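Local coordinates for protein toll-like receptor 13 (Mus musculus, PDB 4Z0C) that recognises bacterial 23S ribosomal RNA as an innate immune receptor and signals through MYD88 and TRAF6, here as its leucine-rich-repeat ectodomain bound to single-stranded RNA, at residues L112-Q117 with Y134-R139; T182-E187 with T205-S210; F307-Q312 with N334-Q339. All coordinates share one frame; numbering follows the deposited sequence.

Interaction 1 of 3, residues L112-Q117 with Y134-R139; sequences LLSHNQ and YLSLSR. With nucleotides of chain C.
His-115 and Arg-139 lie side by side just past the strands of two successive leucine-rich-repeat (LRR) coils, LRR 4 and LRR 5, and both reach a cytidine of the bound RNA, C13 of chain C. Arg-139 folds its guanidinium over one face of the His-115 imidazole, CZ standing 3.5 Å above the centre of the ring, with the two planes 34° apart. His-115 NE2 and Arg-139 NH1 come close over that face, but at an angle too poor for a hydrogen bond. CG of His-115 is anti to its backbone N (chi1 -166°), which carries the ring out beside the arginine.

The backbones run parallel and are laced by three N-H to O=C bonds: Leu-113 N to Ser-136 O (2.9 Å), His-115 N to Ser-138 O (2.9 Å) and Asn-116 N to Arg-139 O (3.1 Å). On the side of the strands carrying Leu-112 and Ser-136, the hydroxyls of Ser-114 and Ser-136 share a hydrogen bond, OG to OG 3.0 Å. Inside the coil, Leu-113 CD1 packs on Leu-137 CD2 at 3.8 Å, the two leucines pointing the same way.

Asn-116 ties its own turn together: ND2 donates to Leu-113 O, while Leu-90 and Ile-95 of the preceding coil also bond its amide. At the RNA, O2 of C13 of chain C lies near the guanidinium plane, at its edge, and takes a weak hydrogen bond from His-115 NE2 at 3.3 Å.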
# COMPACT_ATOMS: atom_id res chain seq x y z
N LEU A 112 -8.35 37.93 -12.25
CA LEU A 112 -8.07 37.36 -10.93
C LEU A 112 -6.79 37.95 -10.36
O LEU A 112 -5.70 37.79 -10.92
CB LEU A 112 -7.96 35.83 -11.02
CG LEU A 112 -9.16 35.15 -11.68
CD1 LEU A 112 -8.98 33.64 -11.84
CD2 LEU A 112 -10.42 35.45 -10.91
N LEU A 113 -6.94 38.66 -9.26
CA LEU A 113 -5.82 39.30 -8.59
C LEU A 113 -5.69 38.83 -7.15
O LEU A 113 -5.04 39.49 -6.33
CB LEU A 113 -5.98 40.82 -8.63
CG LEU A 113 -5.73 41.46 -9.99
CD1 LEU A 113 -6.36 42.84 -10.01
CD2 LEU A 113 -4.24 41.56 -10.20
N SER A 114 -6.27 37.67 -6.87
CA SER A 114 -6.25 37.07 -5.54
C SER A 114 -4.83 36.83 -5.10
O SER A 114 -3.94 36.70 -5.93
CB SER A 114 -7.00 35.75 -5.53
OG SER A 114 -7.87 35.67 -6.64
N HIS A 115 -4.60 36.84 -3.79
CA HIS A 115 -3.33 36.39 -3.23
C HIS A 115 -2.15 37.24 -3.71
O HIS A 115 -1.17 36.73 -4.26
CB HIS A 115 -3.12 34.91 -3.51
CG HIS A 115 -2.03 34.27 -2.70
ND1 HIS A 115 -1.16 35.00 -1.91
CD2 HIS A 115 -1.68 32.97 -2.54
CE1 HIS A 115 -0.31 34.18 -1.32
NE2 HIS A 115 -0.61 32.95 -1.68
N ASN A 116 -2.26 38.54 -3.51
CA ASN A 116 -1.16 39.45 -3.76
C ASN A 116 -1.03 40.33 -2.52
O ASN A 116 -1.50 39.94 -1.46
CB ASN A 116 -1.43 40.27 -5.02
CG ASN A 116 -1.08 39.53 -6.30
OD1 ASN A 116 0.09 39.45 -6.67
ND2 ASN A 116 -2.09 38.99 -6.99
N GLN A 117 -0.43 41.51 -2.64
CA GLN A 117 -0.32 42.42 -1.50
C GLN A 117 -0.84 43.82 -1.87
O GLN A 117 -0.30 44.83 -1.43
CB GLN A 117 1.12 42.52 -0.99
CG GLN A 117 1.81 41.19 -0.73
CD GLN A 117 2.43 40.63 -1.98
OE1 GLN A 117 3.08 41.37 -2.75
NE2 GLN A 117 2.26 39.32 -2.21
N TYR A 134 -16.32 39.67 -13.83
CA TYR A 134 -15.83 39.06 -12.59
C TYR A 134 -14.46 39.60 -12.20
O TYR A 134 -13.52 39.58 -12.99
CB TYR A 134 -15.78 37.53 -12.74
CG TYR A 134 -17.01 36.96 -13.43
CD1 TYR A 134 -18.23 36.93 -12.77
CD2 TYR A 134 -16.95 36.47 -14.73
CE1 TYR A 134 -19.38 36.44 -13.37
CE2 TYR A 134 -18.10 35.96 -15.36
CZ TYR A 134 -19.31 35.95 -14.65
OH TYR A 134 -20.47 35.46 -15.22
N LEU A 135 -14.36 40.12 -10.98
CA LEU A 135 -13.09 40.65 -10.48
C LEU A 135 -12.81 40.07 -9.10
O LEU A 135 -13.61 40.25 -8.17
CB LEU A 135 -13.15 42.17 -10.37
CG LEU A 135 -11.91 42.85 -9.80
CD1 LEU A 135 -10.72 42.56 -10.67
CD2 LEU A 135 -12.10 44.35 -9.67
N SER A 136 -11.68 39.38 -8.96
CA SER A 136 -11.32 38.85 -7.66
C SER A 136 -10.14 39.59 -7.04
O SER A 136 -9.06 39.66 -7.63
CB SER A 136 -11.03 37.35 -7.74
OG SER A 136 -10.61 36.87 -6.47
N LEU A 137 -10.35 40.16 -5.86
CA LEU A 137 -9.27 40.82 -5.12
C LEU A 137 -9.05 40.15 -3.74
O LEU A 137 -8.41 40.72 -2.85
CB LEU A 137 -9.58 42.31 -4.94
CG LEU A 137 -9.71 43.26 -6.15
CD1 LEU A 137 -10.22 44.56 -5.67
CD2 LEU A 137 -8.40 43.48 -6.83
N SER A 138 -9.57 38.94 -3.58
CA SER A 138 -9.41 38.22 -2.32
C SER A 138 -7.95 38.04 -1.95
O SER A 138 -7.09 37.98 -2.83
CB SER A 138 -10.10 36.85 -2.34
OG SER A 138 -9.60 36.02 -3.38
N ARG A 139 -7.68 37.97 -0.66
CA ARG A 139 -6.32 37.76 -0.16
C ARG A 139 -5.39 38.87 -0.63
O ARG A 139 -4.48 38.65 -1.41
CB ARG A 139 -5.79 36.38 -0.56
CG ARG A 139 -4.77 35.81 0.41
CD ARG A 139 -5.19 34.43 0.91
NE ARG A 139 -4.45 33.32 0.32
CZ ARG A 139 -3.23 32.90 0.70
NH1 ARG A 139 -2.68 31.86 0.10
NH2 ARG A 139 -2.56 33.52 1.66
P C C 13 4.33 26.70 4.05
OP1 C C 13 5.15 26.90 5.27
OP2 C C 13 3.61 25.42 3.80
O5' C C 13 3.17 27.79 4.03
C5' C C 13 3.46 29.17 3.86
C4' C C 13 2.24 29.91 3.42
O4' C C 13 2.14 29.92 1.97
C3' C C 13 0.92 29.32 3.87
O3' C C 13 0.61 29.60 5.22
C2' C C 13 -0.07 29.93 2.88
O2' C C 13 -0.38 31.26 3.25
C1' C C 13 0.78 29.96 1.59
N1 C C 13 0.48 28.80 0.71
C2 C C 13 -0.54 28.94 -0.24
O2 C C 13 -1.14 30.01 -0.31
N3 C C 13 -0.84 27.89 -1.05
C4 C C 13 -0.16 26.75 -0.94
N4 C C 13 -0.49 25.75 -1.76
C5 C C 13 0.88 26.58 0.02
C6 C C 13 1.17 27.62 0.81

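Interaction 2 of 3, residues T182-E187 with T205-S210; sequences THLSFE and TNLSAS. With NAG (2-acetamido-2-deoxy-beta-D-glucopyranose), chain N; NAG (2-acetamido-2-deoxy-beta-D-glucopyranose), chain F.
His-183 lays its imidazole alongside the amide of Asn-206, the two planes 12° apart and stacked, with Asn-206 OD1 over the ring face 3.5 Å from His-183 NE2. The nitrogen of that amide carries sugar: Asn-206 ND2 is joined covalently to C1 of an N-acetylglucosamine, whose acetamido group lies at the edge of the His-183 ring. Within its own turn, His-183 ND1 donates to Thr-182 OG1 in the ring plane, which fixes the rotation of the imidazole.

A parallel ladder joins these adjacent LRR strands. Thr-182 O accepts from both Thr-205 N (2.8 Å) and Asn-206 N (3.0 Å); Leu-184 N to Asn-206 O, Ser-208 N to Leu-184 O and Phe-186 N to Ser-208 O (2.7 Å) carry the pattern onward.

At the other end a water bridges Glu-187 OE1, Ser-208 OG and O5 of a second N-acetylglucosamine. Glu-187 CG, anti to its backbone N (chi1 174°), rests 3.2 Å from Ser-210 OG.

The apolar contacts gather on the Leu-184 and Leu-207 face, where Leu-207 CD1 meets Leu-184 CD2 and sits at the edge of the Phe-186 ring, 4.1 Å from Phe-186 CD2. Phe-186 also packs edge-to-face with Phe-145 in the solenoid core. Strands 160-162 and 230-232 flank the pair, continuing the parallel stacking of repeats.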
# COMPACT_ATOMS: atom_id res chain seq x y z
N THR A 182 -24.13 41.77 -8.94
CA THR A 182 -25.02 40.75 -8.41
C THR A 182 -24.46 40.07 -7.16
O THR A 182 -25.21 39.72 -6.24
CB THR A 182 -25.33 39.66 -9.45
OG1 THR A 182 -24.10 39.06 -9.89
CG2 THR A 182 -26.03 40.24 -10.64
N HIS A 183 -23.14 39.91 -7.12
CA HIS A 183 -22.46 39.24 -6.01
C HIS A 183 -21.38 40.12 -5.41
O HIS A 183 -20.50 40.64 -6.12
CB HIS A 183 -21.80 37.94 -6.47
CG HIS A 183 -22.78 36.89 -6.90
ND1 HIS A 183 -23.65 37.06 -7.96
CD2 HIS A 183 -23.01 35.64 -6.43
CE1 HIS A 183 -24.38 35.97 -8.11
NE2 HIS A 183 -24.01 35.10 -7.19
N LEU A 184 -21.40 40.23 -4.09
CA LEU A 184 -20.40 41.02 -3.39
C LEU A 184 -20.00 40.30 -2.10
O LEU A 184 -20.86 39.81 -1.37
CB LEU A 184 -20.97 42.41 -3.09
CG LEU A 184 -20.11 43.38 -2.28
CD1 LEU A 184 -18.86 43.78 -3.05
CD2 LEU A 184 -20.95 44.60 -1.89
N SER A 185 -18.71 40.24 -1.82
CA SER A 185 -18.27 39.56 -0.63
C SER A 185 -17.25 40.34 0.19
O SER A 185 -16.24 40.78 -0.34
CB SER A 185 -17.71 38.17 -0.98
OG SER A 185 -17.19 37.55 0.18
N PHE A 186 -17.53 40.49 1.48
CA PHE A 186 -16.57 41.06 2.44
C PHE A 186 -16.07 40.01 3.44
O PHE A 186 -15.61 40.35 4.53
CB PHE A 186 -17.21 42.21 3.24
CG PHE A 186 -17.58 43.39 2.41
CD1 PHE A 186 -16.63 44.35 2.08
CD2 PHE A 186 -18.88 43.54 1.94
CE1 PHE A 186 -16.97 45.44 1.29
CE2 PHE A 186 -19.22 44.62 1.16
CZ PHE A 186 -18.26 45.57 0.83
N GLU A 187 -16.19 38.73 3.08
CA GLU A 187 -15.80 37.66 3.99
C GLU A 187 -14.37 37.83 4.50
O GLU A 187 -13.46 38.12 3.74
CB GLU A 187 -15.95 36.30 3.30
CG GLU A 187 -15.45 35.13 4.13
CD GLU A 187 -15.34 33.84 3.32
OE1 GLU A 187 -16.14 33.67 2.37
OE2 GLU A 187 -14.48 32.99 3.66
N THR A 205 -27.83 40.29 -5.47
CA THR A 205 -28.58 39.13 -4.98
C THR A 205 -27.86 38.39 -3.86
O THR A 205 -28.50 37.72 -3.05
CB THR A 205 -28.87 38.14 -6.10
OG1 THR A 205 -27.64 37.87 -6.78
CG2 THR A 205 -29.82 38.73 -7.11
N ASN A 206 -26.54 38.50 -3.82
CA ASN A 206 -25.73 37.76 -2.88
C ASN A 206 -24.76 38.71 -2.17
O ASN A 206 -23.92 39.34 -2.81
CB ASN A 206 -24.92 36.66 -3.59
CG ASN A 206 -25.78 35.48 -4.08
OD1 ASN A 206 -26.65 35.65 -4.94
ND2 ASN A 206 -25.53 34.28 -3.53
N LEU A 207 -24.86 38.77 -0.85
CA LEU A 207 -23.94 39.55 -0.05
C LEU A 207 -23.36 38.70 1.05
O LEU A 207 -24.09 37.99 1.74
CB LEU A 207 -24.64 40.75 0.59
CG LEU A 207 -23.81 41.54 1.61
CD1 LEU A 207 -22.61 42.23 0.96
CD2 LEU A 207 -24.68 42.53 2.43
N SER A 208 -22.05 38.78 1.23
CA SER A 208 -21.44 38.12 2.37
C SER A 208 -20.66 39.10 3.23
O SER A 208 -19.89 39.90 2.71
CB SER A 208 -20.52 36.96 1.93
OG SER A 208 -19.90 36.43 3.08
N ALA A 209 -20.87 39.03 4.53
CA ALA A 209 -20.05 39.81 5.46
C ALA A 209 -19.54 38.86 6.53
O ALA A 209 -19.22 39.28 7.63
CB ALA A 209 -20.86 40.96 6.08
N SER A 210 -19.43 37.59 6.16
CA SER A 210 -19.03 36.53 7.08
C SER A 210 -17.61 36.70 7.65
O SER A 210 -16.75 37.31 7.02
CB SER A 210 -19.17 35.17 6.40
OG SER A 210 -17.91 34.64 6.09
C1 NAG N . -26.29 33.21 -4.16
C2 NAG N . -25.41 31.95 -4.16
C3 NAG N . -26.16 30.73 -4.65
C4 NAG N . -27.44 30.54 -3.86
C5 NAG N . -28.27 31.81 -3.96
C6 NAG N . -29.55 31.61 -3.14
C7 NAG N . -23.04 32.29 -4.48
C8 NAG N . -21.88 32.09 -5.42
N2 NAG N . -24.24 32.11 -5.00
O3 NAG N . -25.32 29.61 -4.55
O4 NAG N . -28.20 29.46 -4.36
O5 NAG N . -27.54 32.96 -3.52
O6 NAG N . -30.40 32.72 -3.30
O7 NAG N . -22.87 32.61 -3.30
C1 NAG F . -21.23 31.77 4.05
C2 NAG F . -21.59 30.50 3.28
C3 NAG F . -20.76 29.30 3.74
C4 NAG F . -19.29 29.68 3.76
C5 NAG F . -19.18 30.86 4.72
C6 NAG F . -17.75 31.25 5.07
C7 NAG F . -23.77 30.10 2.43
C8 NAG F . -25.21 29.71 2.64
N2 NAG F . -23.00 30.23 3.49
O3 NAG F . -20.98 28.19 2.91
O4 NAG F . -18.50 28.58 4.14
O5 NAG F . -19.82 31.93 4.07
O6 NAG F . -16.99 31.15 3.89
O7 NAG F . -23.32 30.28 1.30
O HOH W 1 -19.02 33.98 2.45

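Interaction 3 of 3, residues F307-Q312 with N334-Q339; sequences FLDLGQ and NLNKCQ
The backbones of 307-312 and 334-339 run parallel as consecutive leucine-rich-repeat coils, LRR 12 and LRR 13, joined by Asn-334 N to Leu-308 O (3.1 Å), Leu-310 N to Asn-334 O (2.7 Å) and, past the strands, Gln-312 N to Asn-336 O (2.9 Å).

Asn-334 gives the largest share of the buried surface. Its CG stands anti to the carbonyl carbon (chi1 -64°), and the amide reaches across to Phe-307 and Asp-309. ND2 sits at the edge of the Phe-307 ring, 3.7 Å from CZ, with ring and amide planes 73° apart. The same ND2 gives a weak hydrogen bond to Asp-309 OD2, the carboxylate turned almost perpendicular to the amide. The other carboxylate oxygen, OD1, accepts from Gly-311 N in an Asx turn where the chain leaves the strand, and Gln-287 of the preceding coil donates to it as well.

Facing the interior, Leu-310 and Leu-335 lie side by side, CB against CD2 at 3.7 Å, and helix 293-302 covers Leu-310 through Ile-296. On the outer side the aliphatic parts of Gln-312 and Lys-337 run together, CG to CB. Beyond the ladder, Cys-338 tucks its sulphur toward the neighbouring turn, SG lying 3.5 Å from Leu-310 O.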
# COMPACT_ATOMS: atom_id res chain seq x y z
N PHE A 307 -34.63 24.02 3.07
CA PHE A 307 -33.30 23.55 3.40
C PHE A 307 -32.88 24.15 4.73
O PHE A 307 -32.75 25.36 4.87
CB PHE A 307 -32.32 23.96 2.28
CG PHE A 307 -30.87 23.59 2.57
CD1 PHE A 307 -30.55 22.48 3.33
CD2 PHE A 307 -29.84 24.36 2.05
CE1 PHE A 307 -29.23 22.16 3.58
CE2 PHE A 307 -28.51 24.03 2.30
CZ PHE A 307 -28.21 22.93 3.07
N LEU A 308 -32.63 23.27 5.70
CA LEU A 308 -32.08 23.66 7.00
C LEU A 308 -30.74 22.95 7.23
O LEU A 308 -30.64 21.73 7.12
CB LEU A 308 -33.09 23.32 8.11
CG LEU A 308 -32.63 23.47 9.56
CD1 LEU A 308 -32.13 24.89 9.87
CD2 LEU A 308 -33.72 23.06 10.55
N ASP A 309 -29.70 23.72 7.56
CA ASP A 309 -28.40 23.15 7.82
C ASP A 309 -28.04 23.34 9.29
O ASP A 309 -27.81 24.46 9.73
CB ASP A 309 -27.33 23.81 6.95
CG ASP A 309 -25.99 23.05 6.95
OD1 ASP A 309 -25.60 22.48 8.00
OD2 ASP A 309 -25.33 23.03 5.89
N LEU A 310 -27.98 22.24 10.04
CA LEU A 310 -27.70 22.31 11.47
C LEU A 310 -26.35 21.71 11.84
O LEU A 310 -26.14 21.31 12.98
CB LEU A 310 -28.81 21.63 12.27
CG LEU A 310 -30.12 22.41 12.40
CD1 LEU A 310 -31.23 21.54 13.00
CD2 LEU A 310 -29.90 23.67 13.21
N GLY A 311 -25.44 21.66 10.88
CA GLY A 311 -24.12 21.08 11.11
C GLY A 311 -23.33 21.71 12.24
O GLY A 311 -23.39 22.92 12.44
N GLN A 312 -22.56 20.89 12.95
CA GLN A 312 -21.68 21.33 14.03
C GLN A 312 -22.42 21.89 15.26
O GLN A 312 -21.87 22.72 15.99
CB GLN A 312 -20.65 22.34 13.53
CG GLN A 312 -19.64 21.79 12.53
CD GLN A 312 -18.62 22.82 12.10
OE1 GLN A 312 -18.80 23.52 11.12
NE2 GLN A 312 -17.56 22.95 12.89
N ASN A 334 -29.35 18.89 6.91
CA ASN A 334 -28.00 18.53 7.31
C ASN A 334 -27.82 18.56 8.83
O ASN A 334 -28.07 19.58 9.48
CB ASN A 334 -26.95 19.42 6.67
CG ASN A 334 -26.90 19.31 5.14
OD1 ASN A 334 -27.52 18.43 4.53
ND2 ASN A 334 -26.14 20.20 4.51
N LEU A 335 -27.35 17.44 9.37
CA LEU A 335 -27.09 17.26 10.79
C LEU A 335 -25.70 16.65 11.00
O LEU A 335 -25.44 15.96 11.98
CB LEU A 335 -28.15 16.36 11.40
CG LEU A 335 -29.49 17.04 11.67
CD1 LEU A 335 -30.59 16.03 11.94
CD2 LEU A 335 -29.33 17.99 12.83
N ASN A 336 -24.80 16.92 10.06
CA ASN A 336 -23.42 16.47 10.12
C ASN A 336 -22.54 17.19 11.18
O ASN A 336 -22.77 18.34 11.52
CB ASN A 336 -22.80 16.57 8.72
CG ASN A 336 -22.74 18.00 8.21
OD1 ASN A 336 -23.77 18.68 8.09
ND2 ASN A 336 -21.54 18.47 7.91
N LYS A 337 -21.54 16.48 11.70
CA LYS A 337 -20.56 17.02 12.66
C LYS A 337 -21.18 17.53 13.96
O LYS A 337 -20.62 18.41 14.59
CB LYS A 337 -19.69 18.14 12.06
CG LYS A 337 -18.78 17.78 10.89
CD LYS A 337 -17.71 18.89 10.75
CE LYS A 337 -17.02 18.96 9.38
NZ LYS A 337 -17.39 17.86 8.45
N CYS A 338 -22.32 16.99 14.35
CA CYS A 338 -22.84 17.23 15.69
C CYS A 338 -22.27 16.15 16.63
O CYS A 338 -21.19 15.64 16.39
CB CYS A 338 -24.36 17.18 15.67
SG CYS A 338 -25.12 18.41 14.59
N GLN A 339 -23.00 15.81 17.68
CA GLN A 339 -22.56 14.74 18.59
C GLN A 339 -23.64 13.67 18.71
O GLN A 339 -23.79 13.05 19.73
CB GLN A 339 -22.24 15.31 19.97
CG GLN A 339 -21.13 16.35 19.97
CD GLN A 339 -19.78 15.73 19.70
OE1 GLN A 339 -19.44 14.70 20.28
NE2 GLN A 339 -19.00 16.35 18.83

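All three contacts join neighbouring coils of one leucine-rich-repeat solenoid, LRR 4 with 5, LRR 7 with 8 and LRR 12 with 13, and follow in that order along the chain. Their parallel strands belong to the same run of stacked strands. Interactions 1 and 2 are close, with centres 15 Å apart, separated by strand 160-162; interaction 3 lies 23 Å from interaction 2 and 32 Å from interaction 1, centre to centre. None touches another. On this shared scaffold interaction 1 meets the RNA and also a glycan sugar, interaction 2 carries and meets glycans, and interaction 3 is coil-to-coil packing alone, the latter two about 14 Å from the nucleic acid at their nearest atoms.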